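Local coordinates for protein tryptophan--tRNA ligase (Aeropyrum pernix, PDB 3A04) that attaches L-tryptophan to tRNA(Trp) at the expense of ATP, releasing AMP and diphosphate, as a class I aminoacyl-tRNA synthetase, at residues Phe45-Ile51 against Tyr311-Asp317; Val73-Phe77 against Thr90-Leu94; Arg154-Tyr158 against His198-Tyr204; Gln192-Leu197 against His221-Thr225. All coordinates share one frame; numbering follows the deposited sequence.

Interaction 1. Residues Phe45-Ile51 against Tyr311-Asp317; sequences FLMRRGI and YHLMPDD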
loop_
_atom_site.group_PDB
_atom_site.type_symbol
_atom_site.label_atom_id
_atom_site.label_comp_id
_atom_site.label_asym_id
_atom_site.label_seq_id
_atom_site.Cartn_x
_atom_site.Cartn_y
_atom_site.Cartn_z
ATOM N N PHE A 45 -16.387 23.227 26.490
ATOM C CA PHE A 45 -17.666 23.804 26.139
ATOM C C PHE A 45 -18.369 23.122 25.028
ATOM O O PHE A 45 -19.605 23.139 24.999
ATOM C CB PHE A 45 -17.614 25.347 25.911
ATOM C CG PHE A 45 -17.138 25.780 24.537
ATOM C CD1 PHE A 45 -17.995 25.797 23.459
ATOM C CD2 PHE A 45 -15.850 26.249 24.356
ATOM C CE1 PHE A 45 -17.557 26.228 22.198
ATOM C CE2 PHE A 45 -15.438 26.684 23.122
ATOM C CZ PHE A 45 -16.301 26.649 22.039
ATOM N N LEU A 46 -17.641 22.499 24.080
ATOM C CA LEU A 46 -18.364 21.796 23.023
ATOM C C LEU A 46 -19.145 20.602 23.625
ATOM O O LEU A 46 -20.172 20.170 23.075
ATOM C CB LEU A 46 -17.345 21.249 21.953
ATOM C CG LEU A 46 -16.569 22.369 21.215
ATOM C CD1 LEU A 46 -15.433 21.701 20.368
ATOM C CD2 LEU A 46 -17.567 23.158 20.275
ATOM N N MET A 47 -18.570 19.986 24.642
ATOM C CA MET A 47 -19.278 18.848 25.325
ATOM C C MET A 47 -20.497 19.427 26.066
ATOM O O MET A 47 -21.613 18.982 25.847
ATOM C CB MET A 47 -18.374 18.095 26.320
ATOM C CG MET A 47 -17.330 17.167 25.607
ATOM S SD MET A 47 -16.026 16.858 26.730
ATOM C CE MET A 47 -14.807 16.061 25.647
ATOM N N ARG A 48 -20.274 20.469 26.868
ATOM C CA ARG A 48 -21.430 21.081 27.566
ATOM C C ARG A 48 -22.565 21.447 26.637
ATOM O O ARG A 48 -23.741 21.269 27.014
ATOM C CB ARG A 48 -21.052 22.340 28.239
ATOM C CG ARG A 48 -20.204 22.182 29.416
ATOM C CD ARG A 48 -20.519 23.398 30.314
ATOM N NE ARG A 48 -20.094 24.644 29.683
ATOM C CZ ARG A 48 -18.814 25.022 29.514
ATOM N NH1 ARG A 48 -17.826 24.215 29.881
ATOM N NH2 ARG A 48 -18.519 26.204 28.930
ATOM N N ARG A 49 -22.242 21.986 25.447
ATOM C CA ARG A 49 -23.295 22.443 24.531
ATOM C C ARG A 49 -23.912 21.365 23.697
ATOM O O ARG A 49 -24.817 21.627 22.859
ATOM C CB ARG A 49 -22.781 23.595 23.674
ATOM C CG ARG A 49 -22.502 24.819 24.513
ATOM C CD ARG A 49 -21.724 25.882 23.705
ATOM N NE ARG A 49 -21.291 26.914 24.622
ATOM C CZ ARG A 49 -20.796 28.102 24.287
ATOM N NH1 ARG A 49 -20.657 28.481 22.998
ATOM N NH2 ARG A 49 -20.449 28.929 25.278
ATOM N N GLY A 50 -23.411 20.133 23.897
ATOM C CA GLY A 50 -23.961 19.021 23.141
ATOM C C GLY A 50 -23.563 19.074 21.684
ATOM O O GLY A 50 -24.156 18.405 20.869
ATOM N N ILE A 51 -22.518 19.853 21.346
ATOM C CA ILE A 51 -22.013 19.806 19.951
ATOM C C ILE A 51 -21.247 18.468 19.796
ATOM O O ILE A 51 -21.323 17.803 18.776
ATOM C CB ILE A 51 -21.056 21.002 19.678
ATOM C CG1 ILE A 51 -21.943 22.279 19.629
ATOM C CG2 ILE A 51 -20.220 20.777 18.320
ATOM C CD1 ILE A 51 -21.173 23.632 19.762
ATOM N N TYR A 311 -20.355 27.708 18.312
ATOM C CA TYR A 311 -19.280 26.719 18.036
ATOM C C TYR A 311 -17.910 27.307 18.334
ATOM O O TYR A 311 -16.995 26.552 18.654
ATOM C CB TYR A 311 -19.283 26.272 16.565
ATOM C CG TYR A 311 -20.175 25.132 16.247
ATOM C CD1 TYR A 311 -21.542 25.263 16.386
ATOM C CD2 TYR A 311 -19.646 23.879 15.863
ATOM C CE1 TYR A 311 -22.413 24.175 16.122
ATOM C CE2 TYR A 311 -20.497 22.808 15.564
ATOM C CZ TYR A 311 -21.871 22.980 15.684
ATOM O OH TYR A 311 -22.748 21.966 15.416
ATOM N N HIS A 312 -17.784 28.633 18.223
ATOM C CA HIS A 312 -16.479 29.340 18.305
ATOM C C HIS A 312 -16.412 30.645 19.058
ATOM O O HIS A 312 -15.490 30.837 19.824
ATOM C CB HIS A 312 -15.958 29.658 16.889
ATOM C CG HIS A 312 -15.853 28.432 16.028
ATOM N ND1 HIS A 312 -14.832 27.524 16.195
ATOM C CD2 HIS A 312 -16.671 27.930 15.064
ATOM C CE1 HIS A 312 -14.993 26.532 15.324
ATOM N NE2 HIS A 312 -16.109 26.751 14.637
ATOM N N LEU A 313 -17.262 31.602 18.703
ATOM C CA LEU A 313 -16.944 33.038 19.057
ATOM C C LEU A 313 -17.274 33.427 20.519
ATOM O O LEU A 313 -16.692 34.389 21.068
ATOM C CB LEU A 313 -17.654 34.024 18.085
ATOM C CG LEU A 313 -17.297 33.859 16.609
ATOM C CD1 LEU A 313 -18.147 34.791 15.699
ATOM C CD2 LEU A 313 -15.709 33.884 16.385
ATOM N N MET A 314 -18.192 32.658 21.122
ATOM C CA MET A 314 -18.647 32.904 22.488
ATOM C C MET A 314 -18.502 31.652 23.373
ATOM O O MET A 314 -19.479 30.950 23.581
ATOM C CB MET A 314 -20.112 33.382 22.504
ATOM C CG MET A 314 -20.295 34.748 21.867
ATOM S SD MET A 314 -22.028 35.343 21.756
ATOM C CE MET A 314 -21.774 36.912 20.912
ATOM N N PRO A 315 -17.271 31.360 23.839
ATOM C CA PRO A 315 -17.064 30.232 24.735
ATOM C C PRO A 315 -17.827 30.350 26.053
ATOM O O PRO A 315 -18.030 29.331 26.749
ATOM C CB PRO A 315 -15.568 30.278 25.024
ATOM C CG PRO A 315 -15.126 31.659 24.557
ATOM C CD PRO A 315 -15.981 31.903 23.380
ATOM N N ASP A 316 -18.208 31.565 26.396
ATOM C CA ASP A 316 -18.839 31.811 27.707
ATOM C C ASP A 316 -20.307 31.453 27.562
ATOM O O ASP A 316 -21.005 32.037 26.744
ATOM C CB ASP A 316 -18.668 33.276 28.138
ATOM C CG ASP A 316 -19.292 33.538 29.531
ATOM O OD1 ASP A 316 -18.633 33.160 30.534
ATOM O OD2 ASP A 316 -20.445 34.033 29.585
ATOM N N ASP A 317 -20.774 30.455 28.311
ATOM C CA ASP A 317 -22.182 29.995 28.170
ATOM C C ASP A 317 -23.244 31.111 28.355
ATOM O O ASP A 317 -24.242 31.197 27.569
ATOM C CB ASP A 317 -22.495 28.800 29.089
ATOM C CG ASP A 317 -21.838 27.488 28.642
ATOM O OD1 ASP A 317 -21.194 27.423 27.564
ATOM O OD2 ASP A 317 -21.931 26.499 29.412
HETATM O O HOH W 1 -16.212 27.687 28.189
#

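Interaction 2. Residues Val73-Phe77 against Thr90-Leu94; sequences VLTGF and TVDQL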
loop_
_atom_site.group_PDB
_atom_site.type_symbol
_atom_site.label_atom_id
_atom_site.label_comp_id
_atom_site.label_asym_id
_atom_site.label_seq_id
_atom_site.Cartn_x
_atom_site.Cartn_y
_atom_site.Cartn_z
ATOM N N VAL A 73 -5.156 10.604 20.966
ATOM C CA VAL A 73 -6.186 10.975 20.031
ATOM C C VAL A 73 -5.488 11.133 18.702
ATOM O O VAL A 73 -4.309 11.587 18.649
ATOM C CB VAL A 73 -6.943 12.319 20.477
ATOM C CG1 VAL A 73 -5.963 13.492 20.697
ATOM C CG2 VAL A 73 -7.987 12.689 19.401
ATOM N N LEU A 74 -6.189 10.778 17.617
ATOM C CA LEU A 74 -5.617 10.801 16.304
ATOM C C LEU A 74 -6.629 11.437 15.368
ATOM O O LEU A 74 -7.841 11.128 15.470
ATOM C CB LEU A 74 -5.321 9.311 15.852
ATOM C CG LEU A 74 -4.848 9.473 14.389
ATOM C CD1 LEU A 74 -3.431 9.236 14.013
ATOM C CD2 LEU A 74 -5.882 8.984 13.291
ATOM N N THR A 75 -6.195 12.308 14.442
ATOM C CA THR A 75 -7.092 12.630 13.349
ATOM C C THR A 75 -6.244 12.886 12.109
ATOM O O THR A 75 -5.004 13.021 12.200
ATOM C CB THR A 75 -7.930 13.956 13.696
ATOM O OG1 THR A 75 -8.891 14.172 12.663
ATOM C CG2 THR A 75 -6.958 15.161 13.722
ATOM N N GLY A 76 -6.874 12.975 10.943
ATOM C CA GLY A 76 -6.164 13.298 9.736
ATOM C C GLY A 76 -6.727 14.525 9.038
ATOM O O GLY A 76 -7.935 14.804 9.165
ATOM N N PHE A 77 -5.880 15.184 8.233
ATOM C CA PHE A 77 -6.263 16.364 7.408
ATOM C C PHE A 77 -5.759 16.145 5.986
ATOM O O PHE A 77 -4.600 15.699 5.731
ATOM C CB PHE A 77 -5.646 17.679 7.928
ATOM C CG PHE A 77 -6.196 18.124 9.263
ATOM C CD1 PHE A 77 -5.640 17.665 10.428
ATOM C CD2 PHE A 77 -7.336 18.901 9.326
ATOM C CE1 PHE A 77 -6.209 17.951 11.692
ATOM C CE2 PHE A 77 -7.878 19.306 10.645
ATOM C CZ PHE A 77 -7.324 18.799 11.767
ATOM N N THR A 90 -12.232 20.669 14.790
ATOM C CA THR A 90 -11.498 19.445 15.098
ATOM C C THR A 90 -10.272 19.745 15.960
ATOM O O THR A 90 -10.065 19.058 16.962
ATOM C CB THR A 90 -11.059 18.767 13.845
ATOM O OG1 THR A 90 -12.216 18.299 13.197
ATOM C CG2 THR A 90 -10.122 17.541 14.140
ATOM N N VAL A 91 -9.469 20.771 15.590
ATOM C CA VAL A 91 -8.232 21.073 16.344
ATOM C C VAL A 91 -8.546 21.502 17.752
ATOM O O VAL A 91 -7.795 21.228 18.692
ATOM C CB VAL A 91 -7.385 22.191 15.615
ATOM C CG1 VAL A 91 -6.144 22.558 16.371
ATOM C CG2 VAL A 91 -6.962 21.624 14.262
ATOM N N ASP A 92 -9.638 22.259 17.907
ATOM C CA ASP A 92 -10.023 22.663 19.258
ATOM C C ASP A 92 -10.260 21.426 20.141
ATOM O O ASP A 92 -9.907 21.443 21.297
ATOM C CB ASP A 92 -11.330 23.472 19.181
ATOM C CG ASP A 92 -11.050 24.985 18.808
ATOM O OD1 ASP A 92 -9.869 25.526 18.931
ATOM O OD2 ASP A 92 -12.004 25.577 18.304
ATOM N N GLN A 93 -10.897 20.388 19.594
ATOM C CA GLN A 93 -11.070 19.107 20.374
ATOM C C GLN A 93 -9.691 18.447 20.632
ATOM O O GLN A 93 -9.451 17.961 21.682
ATOM C CB GLN A 93 -11.932 18.131 19.550
ATOM C CG GLN A 93 -13.332 18.680 19.371
ATOM C CD GLN A 93 -14.198 17.797 18.569
ATOM O OE1 GLN A 93 -14.454 16.659 18.949
ATOM N NE2 GLN A 93 -14.625 18.280 17.393
ATOM N N LEU A 94 -8.768 18.446 19.669
ATOM C CA LEU A 94 -7.394 18.011 20.012
ATOM C C LEU A 94 -6.707 18.773 21.094
ATOM O O LEU A 94 -6.024 18.162 21.943
ATOM C CB LEU A 94 -6.446 17.977 18.785
ATOM C CG LEU A 94 -7.014 17.406 17.484
ATOM C CD1 LEU A 94 -5.968 17.593 16.316
ATOM C CD2 LEU A 94 -7.337 15.903 17.706
#

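Interaction 3. Residues Arg154-Tyr158 against His198-Tyr204; sequences RGTPY and HVQLDEY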
loop_
_atom_site.group_PDB
_atom_site.type_symbol
_atom_site.label_atom_id
_atom_site.label_comp_id
_atom_site.label_asym_id
_atom_site.label_seq_id
_atom_site.Cartn_x
_atom_site.Cartn_y
_atom_site.Cartn_z
ATOM N N ARG A 154 5.934 7.616 6.715
ATOM C CA ARG A 154 5.661 7.229 8.126
ATOM C C ARG A 154 6.423 5.926 8.556
ATOM O O ARG A 154 6.670 5.693 9.736
ATOM C CB ARG A 154 4.158 7.046 8.328
ATOM C CG ARG A 154 3.680 6.745 9.778
ATOM C CD ARG A 154 4.303 7.785 10.768
ATOM N NE ARG A 154 3.524 7.816 12.013
ATOM C CZ ARG A 154 3.934 8.382 13.112
ATOM N NH1 ARG A 154 5.144 8.984 13.152
ATOM N NH2 ARG A 154 3.160 8.313 14.151
ATOM N N GLY A 155 6.825 5.134 7.587
ATOM C CA GLY A 155 7.786 4.065 7.899
ATOM C C GLY A 155 7.202 2.663 7.772
ATOM O O GLY A 155 5.990 2.442 7.666
ATOM N N THR A 156 8.105 1.683 7.889
ATOM C CA THR A 156 7.779 0.287 7.585
ATOM C C THR A 156 6.630 -0.326 8.344
ATOM O O THR A 156 5.771 -0.930 7.727
ATOM C CB THR A 156 9.087 -0.601 7.650
ATOM O OG1 THR A 156 9.951 -0.123 6.627
ATOM C CG2 THR A 156 8.727 -2.080 7.292
ATOM N N PRO A 157 6.615 -0.209 9.678
ATOM C CA PRO A 157 5.533 -0.918 10.387
ATOM C C PRO A 157 4.109 -0.398 10.016
ATOM O O PRO A 157 3.107 -1.181 9.957
ATOM C CB PRO A 157 5.856 -0.684 11.898
ATOM C CG PRO A 157 7.188 -0.016 11.955
ATOM C CD PRO A 157 7.581 0.467 10.575
ATOM N N TYR A 158 4.016 0.903 9.737
ATOM C CA TYR A 158 2.723 1.543 9.380
ATOM C C TYR A 158 2.344 1.011 8.036
ATOM O O TYR A 158 1.257 0.638 7.770
ATOM C CB TYR A 158 2.993 3.058 9.207
ATOM C CG TYR A 158 1.963 3.882 8.486
ATOM C CD1 TYR A 158 0.855 4.376 9.174
ATOM C CD2 TYR A 158 2.179 4.322 7.201
ATOM C CE1 TYR A 158 -0.065 5.212 8.536
ATOM C CE2 TYR A 158 1.293 5.140 6.565
ATOM C CZ TYR A 158 0.224 5.637 7.238
ATOM O OH TYR A 158 -0.623 6.474 6.550
ATOM N N HIS A 198 -2.108 2.405 13.582
ATOM C CA HIS A 198 -0.655 2.179 13.673
ATOM C C HIS A 198 -0.097 2.710 14.996
ATOM O O HIS A 198 0.944 2.276 15.436
ATOM C CB HIS A 198 0.145 2.864 12.523
ATOM C CG HIS A 198 0.335 4.350 12.705
ATOM N ND1 HIS A 198 -0.697 5.261 12.586
ATOM C CD2 HIS A 198 1.458 5.084 12.999
ATOM C CE1 HIS A 198 -0.228 6.493 12.779
ATOM N NE2 HIS A 198 1.068 6.412 13.061
ATOM N N VAL A 199 -0.774 3.679 15.626
ATOM C CA VAL A 199 -0.240 4.237 16.886
ATOM C C VAL A 199 -0.182 3.223 18.041
ATOM O O VAL A 199 0.553 3.402 19.041
ATOM C CB VAL A 199 -1.057 5.513 17.360
ATOM C CG1 VAL A 199 -1.058 6.528 16.255
ATOM C CG2 VAL A 199 -2.491 5.148 17.901
ATOM N N GLN A 200 -0.919 2.142 17.852
ATOM C CA GLN A 200 -0.899 0.998 18.775
ATOM C C GLN A 200 0.361 0.124 18.678
ATOM O O GLN A 200 0.663 -0.621 19.599
ATOM C CB GLN A 200 -2.102 0.118 18.448
ATOM C CG GLN A 200 -3.421 0.848 18.648
ATOM C CD GLN A 200 -4.588 -0.178 18.615
ATOM O OE1 GLN A 200 -4.546 -1.225 19.289
ATOM N NE2 GLN A 200 -5.619 0.173 17.985
ATOM N N LEU A 201 1.108 0.224 17.588
ATOM C CA LEU A 201 2.381 -0.523 17.504
ATOM C C LEU A 201 3.459 0.056 18.389
ATOM O O LEU A 201 3.555 1.276 18.518
ATOM C CB LEU A 201 2.901 -0.522 16.053
ATOM C CG LEU A 201 1.870 -0.999 14.962
ATOM C CD1 LEU A 201 2.430 -0.706 13.534
ATOM C CD2 LEU A 201 1.532 -2.532 15.175
ATOM N N ASP A 202 4.343 -0.805 18.915
ATOM C CA ASP A 202 5.403 -0.358 19.774
ATOM C C ASP A 202 6.271 0.653 19.077
ATOM O O ASP A 202 6.690 1.598 19.707
ATOM C CB ASP A 202 6.221 -1.576 20.219
ATOM C CG ASP A 202 5.337 -2.513 21.074
ATOM O OD1 ASP A 202 4.433 -1.986 21.808
ATOM O OD2 ASP A 202 5.476 -3.723 20.935
ATOM N N GLU A 203 6.520 0.487 17.771
ATOM C CA GLU A 203 7.322 1.470 17.058
ATOM C C GLU A 203 6.819 2.912 17.075
ATOM O O GLU A 203 7.599 3.847 16.808
ATOM C CB GLU A 203 7.465 1.089 15.601
ATOM C CG GLU A 203 8.315 -0.202 15.441
ATOM C CD GLU A 203 7.472 -1.471 15.329
ATOM O OE1 GLU A 203 6.301 -1.506 15.764
ATOM O OE2 GLU A 203 7.989 -2.518 14.825
ATOM N N TYR A 204 5.522 3.108 17.288
ATOM C CA TYR A 204 5.027 4.495 17.308
ATOM C C TYR A 204 4.638 4.925 18.713
ATOM O O TYR A 204 3.957 5.948 18.846
ATOM C CB TYR A 204 3.806 4.633 16.348
ATOM C CG TYR A 204 4.288 4.354 14.923
ATOM C CD1 TYR A 204 5.114 5.273 14.274
ATOM C CD2 TYR A 204 3.993 3.133 14.289
ATOM C CE1 TYR A 204 5.621 5.003 12.918
ATOM C CE2 TYR A 204 4.451 2.837 12.951
ATOM C CZ TYR A 204 5.288 3.772 12.299
ATOM O OH TYR A 204 5.762 3.512 11.017
#

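Interaction 4. Residues Gln192-Leu197 against His221-Thr225; sequences QAADIL and HLRLT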
loop_
_atom_site.group_PDB
_atom_site.type_symbol
_atom_site.label_atom_id
_atom_site.label_comp_id
_atom_site.label_asym_id
_atom_site.label_seq_id
_atom_site.Cartn_x
_atom_site.Cartn_y
_atom_site.Cartn_z
ATOM N N GLN A 192 -6.164 5.023 5.595
ATOM C CA GLN A 192 -6.829 5.710 6.666
ATOM C C GLN A 192 -7.012 4.807 7.843
ATOM O O GLN A 192 -6.999 5.282 8.972
ATOM C CB GLN A 192 -8.180 6.246 6.103
ATOM C CG GLN A 192 -8.646 7.473 6.650
ATOM C CD GLN A 192 -10.154 7.735 6.318
ATOM O OE1 GLN A 192 -10.892 8.374 7.122
ATOM N NE2 GLN A 192 -10.604 7.216 5.157
ATOM N N ALA A 193 -7.281 3.503 7.628
ATOM C CA ALA A 193 -7.405 2.602 8.794
ATOM C C ALA A 193 -6.019 2.525 9.477
ATOM O O ALA A 193 -5.943 2.414 10.692
ATOM C CB ALA A 193 -7.801 1.179 8.316
ATOM N N ALA A 194 -4.942 2.385 8.669
ATOM C CA ALA A 194 -3.589 2.403 9.274
ATOM C C ALA A 194 -3.288 3.668 10.043
ATOM O O ALA A 194 -2.600 3.639 11.111
ATOM C CB ALA A 194 -2.520 2.154 8.169
ATOM N N ASP A 195 -3.701 4.818 9.510
ATOM C CA ASP A 195 -3.516 6.079 10.302
ATOM C C ASP A 195 -4.071 5.890 11.743
ATOM O O ASP A 195 -3.415 6.226 12.727
ATOM C CB ASP A 195 -4.256 7.269 9.619
ATOM C CG ASP A 195 -3.536 7.743 8.359
ATOM O OD1 ASP A 195 -2.279 7.562 8.279
ATOM O OD2 ASP A 195 -4.205 8.228 7.418
ATOM N N ILE A 196 -5.294 5.370 11.868
ATOM C CA ILE A 196 -5.877 5.159 13.213
ATOM C C ILE A 196 -5.154 4.092 14.050
ATOM O O ILE A 196 -4.824 4.303 15.238
ATOM C CB ILE A 196 -7.385 4.798 13.062
ATOM C CG1 ILE A 196 -8.087 5.998 12.388
ATOM C CG2 ILE A 196 -7.982 4.367 14.430
ATOM C CD1 ILE A 196 -9.521 5.671 11.741
ATOM N N LEU A 197 -4.901 2.939 13.446
ATOM C CA LEU A 197 -4.450 1.777 14.219
ATOM C C LEU A 197 -2.952 1.768 14.435
ATOM O O LEU A 197 -2.539 1.123 15.344
ATOM C CB LEU A 197 -4.850 0.509 13.434
ATOM C CG LEU A 197 -6.383 0.330 13.414
ATOM C CD1 LEU A 197 -6.755 -0.764 12.450
ATOM C CD2 LEU A 197 -7.042 0.069 14.808
ATOM N N HIS A 221 -16.502 4.309 7.754
ATOM C CA HIS A 221 -15.054 3.968 7.678
ATOM C C HIS A 221 -14.465 3.557 9.029
ATOM O O HIS A 221 -13.589 2.648 9.146
ATOM C CB HIS A 221 -14.172 5.091 7.039
ATOM C CG HIS A 221 -12.744 4.664 6.936
ATOM N ND1 HIS A 221 -11.827 4.869 7.944
ATOM C CD2 HIS A 221 -12.121 3.907 6.005
ATOM C CE1 HIS A 221 -10.683 4.279 7.621
ATOM N NE2 HIS A 221 -10.839 3.701 6.440
ATOM N N LEU A 222 -14.885 4.240 10.080
ATOM C CA LEU A 222 -14.451 3.861 11.423
ATOM C C LEU A 222 -14.873 2.416 11.826
ATOM O O LEU A 222 -14.179 1.725 12.523
ATOM C CB LEU A 222 -15.097 4.818 12.385
ATOM C CG LEU A 222 -14.508 4.969 13.753
ATOM C CD1 LEU A 222 -12.985 5.135 13.640
ATOM C CD2 LEU A 222 -15.109 6.287 14.314
ATOM N N ARG A 223 -16.027 1.964 11.346
ATOM C CA ARG A 223 -16.486 0.646 11.683
ATOM C C ARG A 223 -15.655 -0.356 10.890
ATOM O O ARG A 223 -15.362 -1.455 11.375
ATOM C CB ARG A 223 -18.015 0.559 11.337
ATOM C CG ARG A 223 -18.874 1.316 12.372
ATOM C CD ARG A 223 -20.390 0.885 12.285
ATOM N NE ARG A 223 -20.879 0.796 10.905
ATOM C CZ ARG A 223 -21.508 1.787 10.265
ATOM N NH1 ARG A 223 -21.690 2.941 10.866
ATOM N NH2 ARG A 223 -21.958 1.642 9.030
ATOM N N LEU A 224 -15.312 -0.018 9.650
ATOM C CA LEU A 224 -14.464 -0.929 8.880
ATOM C C LEU A 224 -13.071 -1.030 9.592
ATOM O O LEU A 224 -12.510 -2.110 9.701
ATOM C CB LEU A 224 -14.287 -0.483 7.426
ATOM C CG LEU A 224 -13.242 -1.247 6.586
ATOM C CD1 LEU A 224 -13.692 -2.738 6.395
ATOM C CD2 LEU A 224 -12.973 -0.574 5.191
ATOM N N THR A 225 -12.557 0.084 10.085
ATOM C CA THR A 225 -11.287 0.115 10.898
ATOM C C THR A 225 -11.389 -0.778 12.132
ATOM O O THR A 225 -10.452 -1.526 12.437
ATOM C CB THR A 225 -10.909 1.594 11.283
ATOM O OG1 THR A 225 -10.749 2.327 10.055
ATOM C CG2 THR A 225 -9.574 1.703 12.062
#

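Interaction 1. Residues Phe45-Ile51 against Tyr311-Asp317
Arg-49 reaches from the end of helix 45-48, where Gly-50 closes a Schellman motif, across to the turn that follows helix 304-313. Its CB leaves toward that turn, and with NE anti to CB (chi3 -170°) the chain runs out straight; CD comes no nearer than 4.2 Å to Asp-317 OD1, and NE then donates to that oxygen at 3.0 Å. At the tip NH2 adds a second bond to Asp-317 OD1, 2.8 Å long and on its anti lone pair, while NH1 and NH2 together grip Met-314 O end-on, NH1 at 2.8 Å. All these acceptors lie in the guanidinium plane, one face of which rests on Phe-45 CD1. Arg-48 takes the other carboxylate oxygen: its NE meets Asp-317 OD2 from the syn side at 2.6 Å, so the aspartate is shared by two arginines, and a water links Arg-48 NH2 to Pro-315 O. An alanine in place of Arg-49 would probably leave Met-314 O without its paired donors and the Asp-317 carboxylate held across this contact by Arg-48 alone. Apolar contacts complete the join: Pro-315 CA lies over the Phe-45 ring, 4.3 Å from its centroid, and Ile-51 CD1 sits over the Tyr-311 ring, 3.8 Å from its centroid. Leu-46 and Tyr-311 both pack on Leu-89 of helix 85-99, while Met-314 packs on Val-320 of helix 317-328 and Ile-340 of helix 334-364.

Interaction 2. Residues Val73-Phe77 against Thr90-Leu94
Strand 72-77 and helix 85-99 are the first two elements of a beta-alpha-beta unit in the nucleotide-binding Rossmann-type fold of class I synthetases, and this contact is where the helix lies back against its strand. The short segments run nearly antiparallel, at 159°, with axes 9.9 Å apart. Val-73, Thr-75 and Phe-77 send their side chains toward the helix, and every meeting is apolar or van der Waals. Leu-94 fills the space beside the first two with its forked end: CD2 meets Val-73 CG2 at 3.7 Å, and CD1 crosses Thr-75 CG2 at about a right angle, also at 3.7 Å. Thr-75 turns its methyl to this leucine because OG1 is the branch set opposite the backbone N (chi1 -174°). One turn earlier in the helix, Thr-90 reaches tip to tip with Thr-75, its CG2 3.9 Å from Thr-75 OG1. Outside the pair, Val-106 of strand 103-108 touches both Phe-77 and Leu-94, and Met-136 of helix 121-139 touches Phe-77 and Val-91. At the strand's end a single ring atom serves two helix residues: Phe-77 CZ lies 3.9 Å from Thr-90 CG2 and 3.8 Å from Val-91 CG2.

Interaction 3. Residues Arg154-Tyr158 against His198-Tyr204
Pro-157 in the first turn of helix 156-165 packs against Leu-201 and Tyr-204, which belong to the loop between helix 183-197 and strand 210-215 of the Rossmann-type domain. Pro-157 CB lies 3.8 Å from Leu-201 CD1 and 3.9 Å from Tyr-204 CE2, while its CG rests on the bent aliphatic part of Glu-203, whose carboxylate continues to Arg-371 of the second subunit. Farther along, Tyr-158 and His-198 make a T-shaped pair: the CD1 edge of the tyrosine comes over one face of the imidazole, 3.6 Å from His-198 CG, with the planes at 82°. The opposite face of that imidazole carries Val-199 CG1. Tyr-158 OH goes on to Asp-195, and His-198 ND1 to the backbone of Ala-194. Arg-154 closes the polar edge. A kink at chi2 (50°) folds its guanidinium over the rim of the Tyr-204 ring, placing Tyr-204 CD1 above the centre of the group at 3.5 Å. From there NH2 donates to His-198 NE2 at 3.0 Å, close to both flat planes although these stand 75° apart; the same NH2 has a salt bridge with Glu-147. The tyrosine hydroxyl sits under the start of the helix, where Tyr-158 N offers it a weak bond. Its own proton goes to the backbone: Tyr-204 OH donates to Arg-154 O at 2.7 Å, from above the carbonyl plane.

Interaction 4. Residues Gln192-Leu197 against His221-Thr225
Gln-192 lays its side-chain amide flat over the imidazole of His-221, the two planes only 4° apart, with NE2 above the centre of the ring. This stack opens a helix-helix contact in the Rossmann-type domain, between the last turns of helix 183-197 and the early turns of helix 219-231; the short axes pass 9.7 Å apart at a crossing angle of -64°. The glutamine chain is extended beyond CG, which carries the amide out over the ring, while CB stays near the rim, 3.5 Å from His-221 CE1. With its CG anti to the backbone N (chi1 -177°), His-221 sends its imidazole toward the other helix, and Ala-193 N lies at the ring's edge, 3.5 Å from His-221 CE1. Both stacked groups are fastened outside the pair, Gln-192 NE2 to Tyr-178 OH and His-221 NE2 to Ser-189 O. A leucine in place of His-221 would probably leave Ser-189 O without this donor and the glutamine amide without a flat surface to lie on. One turn on, Thr-225 enters beside the small Ala-193, where the backbones come closest, CA to CA 5.1 Å. Thr-225 CG2 touches both Ile-196 and Leu-197, 3.7 Å from Leu-197 CG, and Ile-196 CD1 meets Leu-222 CD1 at 4.0 Å. The hydroxyl turns back into its own helix: Thr-225 OG1 donates to His-221 O at 3.0 Å, on the opposite face of that carbonyl's plane from Thr-225 N.

Overall arrangement
Interaction 2 lies near the middle of the chain, about 5 Å from its centre, and the others spread out from it. Its helix 85-99, which begins within the HIGH motif, touches interaction 1, where Leu-46 CD1 meets Gln-93 CG at 3.8 Å. On the other side of the strand, Leu-74 CD2 packs on Ile-196 CG1 of interaction 4 at 3.8 Å. Interactions 3 and 4 join through Tyr-158 OH and Asp-195 OD1, 2.6 Å apart in a probable hydrogen bond. Interactions 1 and 3 lie on opposite sides of the chain's centre, their own centres about 35 Å apart: in the first the side chain of Met-314 is about 9 Å from the iron-sulfur cluster, the other reaches the second subunit.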